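NOL1/NOP2/sun family protein (Enterococcus faecium, PDB 3M4X) probably methylates ribosomal RNA at cytosine, using a Rossmann-like methyltransferase domain joined to a PUA-like domain that is likely to bind RNA. Local coordinates at residues 135-139 and 140-144; 323-326 and 327-331; 13-16 and 17-21; 408-412 and 413-417. All coordinates share one frame; numbering follows the deposited sequence.

Contact 1 (135-139 and 140-144); sequences TNEIF and PKRAK
F139 and A143 close the first turn of helix 140-153, at the strand-to-helix step of a beta-alpha-beta unit in the Rossmann-like methyltransferase domain. F139 holds the N-cap position: its carbonyl O accepts A143 N at 2.8 Å, with a C=O...N angle of 165° that places the donor almost straight beyond the oxygen. The backbone N of F139 is satisfied by the side chain of E137, whose OE2 receives it at 3.3 Å from above the carboxylate plane. The same OE2 takes a hydrogen bond from a water at 2.5 Å, and that water in turn accepts R142 NH1 at 3.0 Å, in the plane of the guanidinium. The opposite charges are thus bridged rather than paired directly, since E137 OE2 and R142 NH1 stand 4.6 Å apart. The other carboxylate oxygen, E137 OE1, is hydrogen-bonded to the backbone N of A115, so both oxygens of this buried acid are engaged. With CG anti to the backbone N (chi1 170°) and a bend at chi2, E137 lies against the first helical turn, its CG 3.5 Å from A143 N. R142 lies alongside the F139 ring, ring and guanidinium planes 63° apart, and R142 NH1 comes within 3.1 Å of both F139 CD1 and CE1.

Contact 2 (323-326 and 327-331); sequences TKEQ and EKLWT
L329 lies alongside E325 one turn later, the two side chains pointing the same way, with L329 CD2 4.1 Å and L329 CD1 4.2 Å from E325 CG. Both branches of the leucine thus lie against the aliphatic part of the glutamate, and CD1 is the one nearer the carbonyl O of E325, at 3.5 Å. That oxygen is also the acceptor of L329 N at 2.7 Å, with a nearly straight N-H...O angle of 176°. E327 CB packs 3.3 Å from K324 O, and W330 CB sits against Q326 O, which accepts W330 N. The bonds L329 N to E325 O and W330 N to Q326 O belong to the i to i+4 series of helix 324-336, which begins at T323, the N-cap residue, whose carbonyl O receives E327 N at 2.7 Å. The T323 side chain makes no capping bond; instead Q326 reaches back, its OE1 accepting the backbone N of T323 at 2.8 Å from above the amide carbonyl plane. This reach comes from an extended chain with CG beside the backbone N (chi1 -75°). Further along, E327 O is gripped twice by T331, through its N and its OG1, from opposite faces of the carbonyl plane. Q326, L329 and W330 also fasten the helix to the antiparallel sheet: Q326 and L329 touch F377, and the indole of W330 meets the F382 ring edge-to-face.

Contact 3 (13-16 and 17-21); sequences IKKY and RLLLG
R17 N donates to I13 O at 2.9 Å, the first of four successive i to i+4 bonds that hold these last two turns. L18 N follows, reaching K14 O along a nearly straight line (N-H...O angle 176°), and L19 N meets K15 O in the carbonyl plane. The fourth, L20 N to Y16 O at 2.9 Å, arrives from well above that plane, 40° out of it. Among the side chains the strongest polar link leads outward: K15 NZ forms a salt bridge with E240, beyond the helix, while Y16 OH makes a weak hydrogen bond to E188. The segments form the C-terminal part of helix 10-20, within the N-terminal RsmF domain, and G21 leaves the helix with a positive phi, its N still bonded to R17 O.

The side chains pack around these bonds in i, i+3 and i, i+4 pairs. R17 lies beside I13, and I13 CG2 sits over one face of the guanidinium, 3.5 Å from R17 CZ and offset toward the rim. A bend at chi2 (-145°) accompanies this fold-back, and R17 CG also rests 3.0 Å from I13 O. K15 and L19 run side by side; L19 CD2 touches both K15 CG and K15 NZ at 3.7 Å, so the alkyl chain of the lysine is lined by the leucine while its ammonium turns to E240. Y16 CD2 approaches L19 CD2 and L20 CD1 obliquely, and beyond them Y16 and L20 pack on F28 and F27 of helix 24-33.

Contact 4 (408-412 and 413-417); sequences WQSYT and AGETF
S410 O accepts E415 N at 2.8 Å while Y411 O accepts G414 N, and with G414 at phi 103° this is a Schellman motif closing helix 405-413 in the PUA-like domain. G414 N also lies 3.0 Å from S410 O, but with an N-H...O angle of 121° that bond is weak. One residue earlier, A413 N completes a regular helical bond to Q409 O. At the G414 backbone angles a beta-carbon would press on the preceding carbonyl oxygen, which explains the glycine.

Side chains follow the reversal. The CB of A413 rests between two carbonyls, 3.4 Å from both Q409 O and S410 O. E415 folds back beside S410: its CB is 3.5 Å from S410 O, and its extended chain carries OE1 near S410 CB. The hydroxyl of S410 turns instead to the backbone O of K406. Y411 points away from the turn, its OH bonded to the backbone O of F437 and its ring meeting F449. T412 sets its hydroxyl between the backbone N and the carbonyl carbon (chi1 50°), which directs CG2 over one face of the W408 indole, 3.4 Å above the ring plane.

Overall arrangement
All four contacts are local turns at helix ends or within helices, and none touches another. Along the chain they run contact 3, contact 1, contact 2, contact 4. Contact 1 lies nearest the chain's centre, about 12 Å away, on the beta-alpha-beta unit of the central mixed sheet. Contacts 2 and 3 stand on opposite sides of that centre, their own centres about 67 Å apart, and contacts 3 and 4 are likewise opposed at about 56 Å. Contact 2, on helix 324-336 beside the four-stranded antiparallel sheet, and contact 4, beside the five-stranded sheet, approach within about 16 Å (nearest atoms). The chain thus sets its methyltransferase core between an N-terminal domain and C-terminal parts, consistent with separate catalytic and RNA-binding modules.

Contact 1 (135-139 and 140-144)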
loop_
_atom_site.group_PDB
_atom_site.type_symbol
_atom_site.label_atom_id
_atom_site.label_comp_id
_atom_site.label_asym_id
_atom_site.label_seq_id
_atom_site.Cartn_x
_atom_site.Cartn_y
_atom_site.Cartn_z
ATOM N N THR A 135 7.324 -1.187 4.504
ATOM C CA THR A 135 6.057 -0.537 4.755
ATOM C C THR A 135 5.872 -0.526 6.246
ATOM O O THR A 135 5.733 -1.569 6.873
ATOM C CB THR A 135 4.895 -1.325 4.147
ATOM O OG1 THR A 135 5.266 -1.814 2.858
ATOM C CG2 THR A 135 3.716 -0.440 3.995
ATOM N N ASN A 136 5.890 0.666 6.815
ATOM C CA ASN A 136 5.830 0.806 8.248
ATOM C C ASN A 136 4.501 1.401 8.713
ATOM O O ASN A 136 3.980 2.332 8.107
ATOM C CB ASN A 136 6.991 1.682 8.716
ATOM C CG ASN A 136 6.922 1.982 10.203
ATOM O OD1 ASN A 136 7.264 1.140 11.035
ATOM N ND2 ASN A 136 6.467 3.181 10.544
ATOM N N GLU A 137 3.961 0.850 9.792
ATOM C CA GLU A 137 2.776 1.399 10.439
ATOM C C GLU A 137 3.039 1.444 11.943
ATOM O O GLU A 137 3.573 0.490 12.509
ATOM C CB GLU A 137 1.554 0.536 10.133
ATOM C CG GLU A 137 0.330 0.891 10.942
ATOM C CD GLU A 137 -0.078 2.351 10.799
ATOM O OE1 GLU A 137 0.186 2.959 9.735
ATOM O OE2 GLU A 137 -0.674 2.890 11.759
ATOM N N ILE A 138 2.671 2.547 12.590
ATOM C CA ILE A 138 3.015 2.728 13.996
ATOM C C ILE A 138 2.031 2.020 14.925
ATOM O O ILE A 138 2.415 1.549 15.991
ATOM C CB ILE A 138 3.184 4.229 14.379
ATOM C CG1 ILE A 138 3.898 4.372 15.732
ATOM C CG2 ILE A 138 1.844 4.935 14.394
ATOM C CD1 ILE A 138 4.270 5.830 16.119
ATOM N N PHE A 139 0.771 1.926 14.518
ATOM C CA PHE A 139 -0.224 1.194 15.308
ATOM C C PHE A 139 -0.208 -0.304 14.996
ATOM O O PHE A 139 -0.452 -0.704 13.866
ATOM C CB PHE A 139 -1.632 1.755 15.080
ATOM C CG PHE A 139 -1.812 3.173 15.556
ATOM C CD1 PHE A 139 -1.911 4.212 14.650
ATOM C CD2 PHE A 139 -1.893 3.461 16.914
ATOM C CE1 PHE A 139 -2.087 5.514 15.079
ATOM C CE2 PHE A 139 -2.068 4.762 17.355
ATOM C CZ PHE A 139 -2.166 5.794 16.436
ATOM N N PRO A 140 0.064 -1.135 16.014
ATOM C CA PRO A 140 0.177 -2.594 15.865
ATOM C C PRO A 140 -1.088 -3.206 15.255
ATOM O O PRO A 140 -1.005 -4.129 14.440
ATOM C CB PRO A 140 0.341 -3.085 17.312
ATOM C CG PRO A 140 0.798 -1.894 18.080
ATOM C CD PRO A 140 0.190 -0.707 17.418
ATOM N N LYS A 141 -2.243 -2.694 15.670
ATOM C CA LYS A 141 -3.532 -3.135 15.155
ATOM C C LYS A 141 -3.623 -2.830 13.661
ATOM O O LYS A 141 -4.060 -3.661 12.865
ATOM C CB LYS A 141 -4.664 -2.425 15.903
ATOM C CG LYS A 141 -4.381 -0.924 16.140
ATOM C CD LYS A 141 -5.656 -0.088 16.361
ATOM C CE LYS A 141 -5.339 1.393 16.399
ATOM N NZ LYS A 141 -6.585 2.203 16.433
ATOM N N ARG A 142 -3.209 -1.631 13.279
ATOM C CA ARG A 142 -3.287 -1.243 11.884
ATOM C C ARG A 142 -2.217 -1.958 11.057
ATOM O O ARG A 142 -2.426 -2.254 9.887
ATOM C CB ARG A 142 -3.200 0.281 11.744
ATOM C CG ARG A 142 -4.465 0.985 12.243
ATOM C CD ARG A 142 -4.367 2.499 12.170
ATOM N NE ARG A 142 -5.433 3.124 12.947
ATOM C CZ ARG A 142 -5.435 4.397 13.345
ATOM N NH1 ARG A 142 -4.418 5.200 13.042
ATOM N NH2 ARG A 142 -6.455 4.869 14.054
ATOM N N ALA A 143 -1.076 -2.243 11.671
ATOM C CA ALA A 143 -0.008 -2.931 10.960
ATOM C C ALA A 143 -0.490 -4.313 10.509
ATOM O O ALA A 143 -0.158 -4.773 9.408
ATOM C CB ALA A 143 1.241 -3.038 11.829
ATOM N N LYS A 144 -1.290 -4.952 11.360
ATOM C CA LYS A 144 -1.843 -6.271 11.068
ATOM C C LYS A 144 -2.706 -6.208 9.810
ATOM O O LYS A 144 -2.602 -7.066 8.923
ATOM C CB LYS A 144 -2.661 -6.773 12.263
ATOM C CG LYS A 144 -3.106 -8.231 12.192
ATOM C CD LYS A 144 -1.979 -9.195 12.555
ATOM C CE LYS A 144 -2.502 -10.632 12.687
ATOM N NZ LYS A 144 -1.448 -11.632 13.061
HETATM O O HOH W 1 -1.913 4.983 11.454
#

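Contact 2 (323-326 and 327-331)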
loop_
_atom_site.group_PDB
_atom_site.type_symbol
_atom_site.label_atom_id
_atom_site.label_comp_id
_atom_site.label_asym_id
_atom_site.label_seq_id
_atom_site.Cartn_x
_atom_site.Cartn_y
_atom_site.Cartn_z
ATOM N N THR A 323 16.075 -26.599 8.986
ATOM C CA THR A 323 16.434 -27.927 9.449
ATOM C C THR A 323 16.795 -28.804 8.245
ATOM O O THR A 323 16.371 -28.518 7.122
ATOM C CB THR A 323 15.227 -28.529 10.206
ATOM O OG1 THR A 323 15.443 -28.430 11.618
ATOM C CG2 THR A 323 14.982 -29.965 9.827
ATOM N N LYS A 324 17.588 -29.852 8.471
ATOM C CA LYS A 324 17.925 -30.816 7.417
ATOM C C LYS A 324 16.660 -31.393 6.796
ATOM O O LYS A 324 16.552 -31.546 5.577
ATOM C CB LYS A 324 18.744 -31.987 7.984
ATOM C CG LYS A 324 20.063 -31.622 8.651
ATOM C CD LYS A 324 20.715 -32.871 9.255
ATOM C CE LYS A 324 21.983 -32.525 10.020
ATOM N NZ LYS A 324 22.486 -33.667 10.829
ATOM N N GLU A 325 15.718 -31.748 7.661
ATOM C CA GLU A 325 14.456 -32.328 7.244
ATOM C C GLU A 325 13.572 -31.272 6.585
ATOM O O GLU A 325 12.822 -31.567 5.650
ATOM C CB GLU A 325 13.755 -32.928 8.460
ATOM C CG GLU A 325 12.281 -33.206 8.263
ATOM C CD GLU A 325 11.694 -34.002 9.409
ATOM O OE1 GLU A 325 12.390 -34.915 9.915
ATOM O OE2 GLU A 325 10.539 -33.720 9.801
ATOM N N GLN A 326 13.673 -30.040 7.076
ATOM C CA GLN A 326 12.911 -28.929 6.527
ATOM C C GLN A 326 13.398 -28.635 5.122
ATOM O O GLN A 326 12.603 -28.374 4.216
ATOM C CB GLN A 326 13.043 -27.693 7.418
ATOM C CG GLN A 326 12.227 -27.789 8.687
ATOM C CD GLN A 326 12.514 -26.668 9.667
ATOM O OE1 GLN A 326 13.463 -25.887 9.495
ATOM N NE2 GLN A 326 11.693 -26.581 10.710
ATOM N N GLU A 327 14.713 -28.686 4.952
ATOM C CA GLU A 327 15.325 -28.614 3.635
ATOM C C GLU A 327 14.699 -29.660 2.728
ATOM O O GLU A 327 14.282 -29.361 1.610
ATOM C CB GLU A 327 16.825 -28.872 3.742
ATOM C CG GLU A 327 17.693 -27.631 3.644
ATOM C CD GLU A 327 17.921 -27.194 2.212
ATOM O OE1 GLU A 327 19.078 -26.864 1.867
ATOM O OE2 GLU A 327 16.944 -27.193 1.430
ATOM N N LYS A 328 14.643 -30.896 3.213
ATOM C CA LYS A 328 14.112 -31.989 2.415
ATOM C C LYS A 328 12.664 -31.699 2.076
ATOM O O LYS A 328 12.289 -31.655 0.908
ATOM C CB LYS A 328 14.225 -33.325 3.158
ATOM C CG LYS A 328 13.413 -34.463 2.535
ATOM C CD LYS A 328 13.650 -35.786 3.251
ATOM C CE LYS A 328 15.099 -36.235 3.114
ATOM N NZ LYS A 328 15.431 -37.348 4.046
ATOM N N LEU A 329 11.860 -31.495 3.113
ATOM C CA LEU A 329 10.444 -31.186 2.950
ATOM C C LEU A 329 10.157 -30.103 1.891
ATOM O O LEU A 329 9.321 -30.308 1.001
ATOM C CB LEU A 329 9.836 -30.796 4.303
ATOM C CG LEU A 329 9.099 -31.912 5.054
ATOM C CD1 LEU A 329 9.816 -33.230 4.905
ATOM C CD2 LEU A 329 8.918 -31.567 6.522
ATOM N N TRP A 330 10.846 -28.966 1.986
ATOM C CA TRP A 330 10.580 -27.835 1.090
ATOM C C TRP A 330 10.986 -28.147 -0.334
ATOM O O TRP A 330 10.340 -27.711 -1.292
ATOM C CB TRP A 330 11.290 -26.560 1.558
ATOM C CG TRP A 330 11.484 -25.516 0.471
ATOM C CD1 TRP A 330 12.661 -25.176 -0.140
ATOM C CD2 TRP A 330 10.471 -24.685 -0.131
ATOM N NE1 TRP A 330 12.444 -24.187 -1.078
ATOM C CE2 TRP A 330 11.108 -23.873 -1.091
ATOM C CE3 TRP A 330 9.085 -24.552 0.052
ATOM C CZ2 TRP A 330 10.410 -22.943 -1.868
ATOM C CZ3 TRP A 330 8.401 -23.631 -0.714
ATOM C CH2 TRP A 330 9.062 -22.836 -1.662
ATOM N N THR A 331 12.071 -28.894 -0.470
ATOM C CA THR A 331 12.593 -29.204 -1.788
ATOM C C THR A 331 11.605 -30.099 -2.521
ATOM O O THR A 331 11.342 -29.909 -3.708
ATOM C CB THR A 331 14.008 -29.827 -1.702
ATOM O OG1 THR A 331 14.929 -28.829 -1.226
ATOM C CG2 THR A 331 14.469 -30.329 -3.065
#

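Contact 3 (13-16 and 17-21)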
loop_
_atom_site.group_PDB
_atom_site.type_symbol
_atom_site.label_atom_id
_atom_site.label_comp_id
_atom_site.label_asym_id
_atom_site.label_seq_id
_atom_site.Cartn_x
_atom_site.Cartn_y
_atom_site.Cartn_z
ATOM N N ILE A 13 -14.330 27.978 8.855
ATOM C CA ILE A 13 -15.006 28.877 7.925
ATOM C C ILE A 13 -14.337 30.254 7.831
ATOM O O ILE A 13 -14.114 30.770 6.734
ATOM C CB ILE A 13 -16.511 29.006 8.297
ATOM C CG1 ILE A 13 -17.208 27.662 8.086
ATOM C CG2 ILE A 13 -17.200 30.085 7.482
ATOM C CD1 ILE A 13 -18.678 27.659 8.434
ATOM N N LYS A 14 -14.002 30.846 8.973
ATOM C CA LYS A 14 -13.289 32.124 8.981
ATOM C C LYS A 14 -11.893 31.998 8.357
ATOM O O LYS A 14 -11.478 32.824 7.531
ATOM C CB LYS A 14 -13.158 32.676 10.408
ATOM C CG LYS A 14 -14.452 32.743 11.219
ATOM C CD LYS A 14 -14.248 33.557 12.506
ATOM C CE LYS A 14 -14.981 32.951 13.712
ATOM N NZ LYS A 14 -16.464 32.802 13.541
ATOM N N LYS A 15 -11.158 30.964 8.759
ATOM C CA LYS A 15 -9.793 30.784 8.273
ATOM C C LYS A 15 -9.790 30.777 6.749
ATOM O O LYS A 15 -9.048 31.525 6.115
ATOM C CB LYS A 15 -9.195 29.483 8.828
ATOM C CG LYS A 15 -7.721 29.221 8.475
ATOM C CD LYS A 15 -7.167 28.090 9.330
ATOM C CE LYS A 15 -5.665 27.895 9.131
ATOM N NZ LYS A 15 -5.348 27.403 7.764
ATOM N N TYR A 16 -10.658 29.952 6.174
ATOM C CA TYR A 16 -10.681 29.745 4.730
ATOM C C TYR A 16 -11.436 30.803 3.925
ATOM O O TYR A 16 -11.209 30.934 2.726
ATOM C CB TYR A 16 -11.137 28.312 4.399
ATOM C CG TYR A 16 -10.031 27.305 4.675
ATOM C CD1 TYR A 16 -9.961 26.636 5.889
ATOM C CD2 TYR A 16 -9.029 27.065 3.740
ATOM C CE1 TYR A 16 -8.938 25.728 6.158
ATOM C CE2 TYR A 16 -7.988 26.153 4.004
ATOM C CZ TYR A 16 -7.955 25.491 5.214
ATOM O OH TYR A 16 -6.950 24.593 5.499
ATOM N N ARG A 17 -12.327 31.549 4.580
ATOM C CA ARG A 17 -12.852 32.775 3.997
ATOM C C ARG A 17 -11.701 33.726 3.680
ATOM O O ARG A 17 -11.573 34.227 2.562
ATOM C CB ARG A 17 -13.809 33.473 4.960
ATOM C CG ARG A 17 -15.202 32.921 4.966
ATOM C CD ARG A 17 -16.216 34.027 5.194
ATOM N NE ARG A 17 -17.580 33.508 5.227
ATOM C CZ ARG A 17 -18.257 33.277 6.346
ATOM N NH1 ARG A 17 -17.699 33.526 7.525
ATOM N NH2 ARG A 17 -19.496 32.802 6.288
ATOM N N LEU A 18 -10.861 33.971 4.676
ATOM C CA LEU A 18 -9.683 34.818 4.483
ATOM C C LEU A 18 -8.664 34.264 3.480
ATOM O O LEU A 18 -8.120 35.016 2.662
ATOM C CB LEU A 18 -8.991 35.095 5.821
ATOM C CG LEU A 18 -9.721 36.026 6.793
ATOM C CD1 LEU A 18 -8.924 36.160 8.077
ATOM C CD2 LEU A 18 -9.964 37.395 6.166
ATOM N N LEU A 19 -8.399 32.961 3.545
ATOM C CA LEU A 19 -7.382 32.349 2.682
ATOM C C LEU A 19 -7.819 32.315 1.225
ATOM O O LEU A 19 -7.009 32.552 0.327
ATOM C CB LEU A 19 -7.067 30.919 3.127
ATOM C CG LEU A 19 -5.777 30.564 3.863
ATOM C CD1 LEU A 19 -4.775 31.735 4.003
ATOM C CD2 LEU A 19 -6.133 29.954 5.218
ATOM N N LEU A 20 -9.098 32.009 1.000
ATOM C CA LEU A 20 -9.607 31.737 -0.352
ATOM C C LEU A 20 -10.279 32.928 -1.026
ATOM O O LEU A 20 -10.402 32.961 -2.253
ATOM C CB LEU A 20 -10.573 30.541 -0.341
ATOM C CG LEU A 20 -9.893 29.184 -0.127
ATOM C CD1 LEU A 20 -10.901 28.026 -0.158
ATOM C CD2 LEU A 20 -8.813 28.989 -1.173
ATOM N N GLY A 21 -10.710 33.900 -0.232
ATOM C CA GLY A 21 -11.437 35.029 -0.774
ATOM C C GLY A 21 -12.809 34.605 -1.266
ATOM O O GLY A 21 -13.580 33.994 -0.526
#

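Contact 4 (408-412 and 413-417)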
loop_
_atom_site.group_PDB
_atom_site.type_symbol
_atom_site.label_atom_id
_atom_site.label_comp_id
_atom_site.label_asym_id
_atom_site.label_seq_id
_atom_site.Cartn_x
_atom_site.Cartn_y
_atom_site.Cartn_z
ATOM N N TRP A 408 -16.010 -21.741 -5.343
ATOM C CA TRP A 408 -15.392 -20.601 -4.666
ATOM C C TRP A 408 -16.159 -20.245 -3.382
ATOM O O TRP A 408 -15.560 -20.079 -2.312
ATOM C CB TRP A 408 -15.254 -19.383 -5.595
ATOM C CG TRP A 408 -14.689 -18.179 -4.872
ATOM C CD1 TRP A 408 -13.369 -17.884 -4.670
ATOM C CD2 TRP A 408 -15.435 -17.143 -4.218
ATOM N NE1 TRP A 408 -13.250 -16.719 -3.938
ATOM C CE2 TRP A 408 -14.502 -16.244 -3.655
ATOM C CE3 TRP A 408 -16.801 -16.878 -4.070
ATOM C CZ2 TRP A 408 -14.891 -15.105 -2.949
ATOM C CZ3 TRP A 408 -17.185 -15.743 -3.360
ATOM C CH2 TRP A 408 -16.230 -14.874 -2.813
ATOM N N GLN A 409 -17.484 -20.141 -3.487
ATOM C CA GLN A 409 -18.325 -19.897 -2.313
ATOM C C GLN A 409 -18.033 -20.888 -1.182
ATOM O O GLN A 409 -17.777 -20.483 -0.046
ATOM C CB GLN A 409 -19.810 -19.979 -2.681
ATOM C CG GLN A 409 -20.545 -18.655 -2.655
ATOM C CD GLN A 409 -20.893 -18.152 -4.048
ATOM O OE1 GLN A 409 -20.812 -18.894 -5.026
ATOM N NE2 GLN A 409 -21.287 -16.885 -4.139
ATOM N N SER A 410 -18.076 -22.182 -1.500
ATOM C CA SER A 410 -17.825 -23.240 -0.519
ATOM C C SER A 410 -16.430 -23.127 0.064
ATOM O O SER A 410 -16.229 -23.287 1.268
ATOM C CB SER A 410 -17.983 -24.616 -1.164
ATOM O OG SER A 410 -19.188 -24.691 -1.899
ATOM N N TYR A 411 -15.468 -22.844 -0.806
ATOM C CA TYR A 411 -14.076 -22.711 -0.396
ATOM C C TYR A 411 -13.871 -21.571 0.608
ATOM O O TYR A 411 -13.289 -21.777 1.675
ATOM C CB TYR A 411 -13.167 -22.547 -1.620
ATOM C CG TYR A 411 -11.699 -22.389 -1.274
ATOM C CD1 TYR A 411 -10.957 -23.465 -0.805
ATOM C CD2 TYR A 411 -11.056 -21.157 -1.417
ATOM C CE1 TYR A 411 -9.616 -23.317 -0.483
ATOM C CE2 TYR A 411 -9.727 -21.004 -1.104
ATOM C CZ TYR A 411 -9.006 -22.080 -0.639
ATOM O OH TYR A 411 -7.669 -21.919 -0.325
ATOM N N THR A 412 -14.354 -20.375 0.283
ATOM C CA THR A 412 -14.205 -19.241 1.201
ATOM C C THR A 412 -15.051 -19.385 2.472
ATOM O O THR A 412 -14.772 -18.749 3.486
ATOM C CB THR A 412 -14.496 -17.897 0.523
ATOM O OG1 THR A 412 -15.747 -17.978 -0.166
ATOM C CG2 THR A 412 -13.394 -17.568 -0.470
ATOM N N ALA A 413 -16.073 -20.232 2.415
ATOM C CA ALA A 413 -16.827 -20.612 3.611
ATOM C C ALA A 413 -16.027 -21.581 4.478
ATOM O O ALA A 413 -16.303 -21.737 5.669
ATOM C CB ALA A 413 -18.165 -21.230 3.226
ATOM N N GLY A 414 -15.045 -22.242 3.872
ATOM C CA GLY A 414 -14.176 -23.143 4.602
ATOM C C GLY A 414 -14.528 -24.601 4.369
ATOM O O GLY A 414 -13.980 -25.489 5.011
ATOM N N GLU A 415 -15.440 -24.846 3.439
ATOM C CA GLU A 415 -15.912 -26.197 3.189
ATOM C C GLU A 415 -15.126 -26.926 2.104
ATOM O O GLU A 415 -14.606 -26.318 1.162
ATOM C CB GLU A 415 -17.398 -26.180 2.844
ATOM C CG GLU A 415 -18.277 -25.795 4.029
ATOM C CD GLU A 415 -19.708 -25.515 3.624
ATOM O OE1 GLU A 415 -19.908 -24.937 2.533
ATOM O OE2 GLU A 415 -20.630 -25.866 4.397
ATOM N N THR A 416 -15.040 -28.240 2.256
ATOM C CA THR A 416 -14.458 -29.083 1.233
ATOM C C THR A 416 -15.435 -29.120 0.067
ATOM O O THR A 416 -16.618 -28.861 0.243
ATOM C CB THR A 416 -14.237 -30.513 1.759
ATOM O OG1 THR A 416 -15.472 -31.238 1.729
ATOM C CG2 THR A 416 -13.715 -30.489 3.186
ATOM N N PHE A 417 -14.929 -29.392 -1.130
ATOM C CA PHE A 417 -15.781 -29.731 -2.265
ATOM C C PHE A 417 -15.180 -30.950 -2.962
ATOM O O PHE A 417 -14.090 -31.407 -2.599
ATOM C CB PHE A 417 -15.973 -28.550 -3.226
ATOM C CG PHE A 417 -14.696 -28.053 -3.862
ATOM C CD1 PHE A 417 -14.346 -28.443 -5.144
ATOM C CD2 PHE A 417 -13.863 -27.170 -3.186
ATOM C CE1 PHE A 417 -13.180 -27.983 -5.730
ATOM C CE2 PHE A 417 -12.698 -26.705 -3.771
ATOM C CZ PHE A 417 -12.353 -27.118 -5.043
#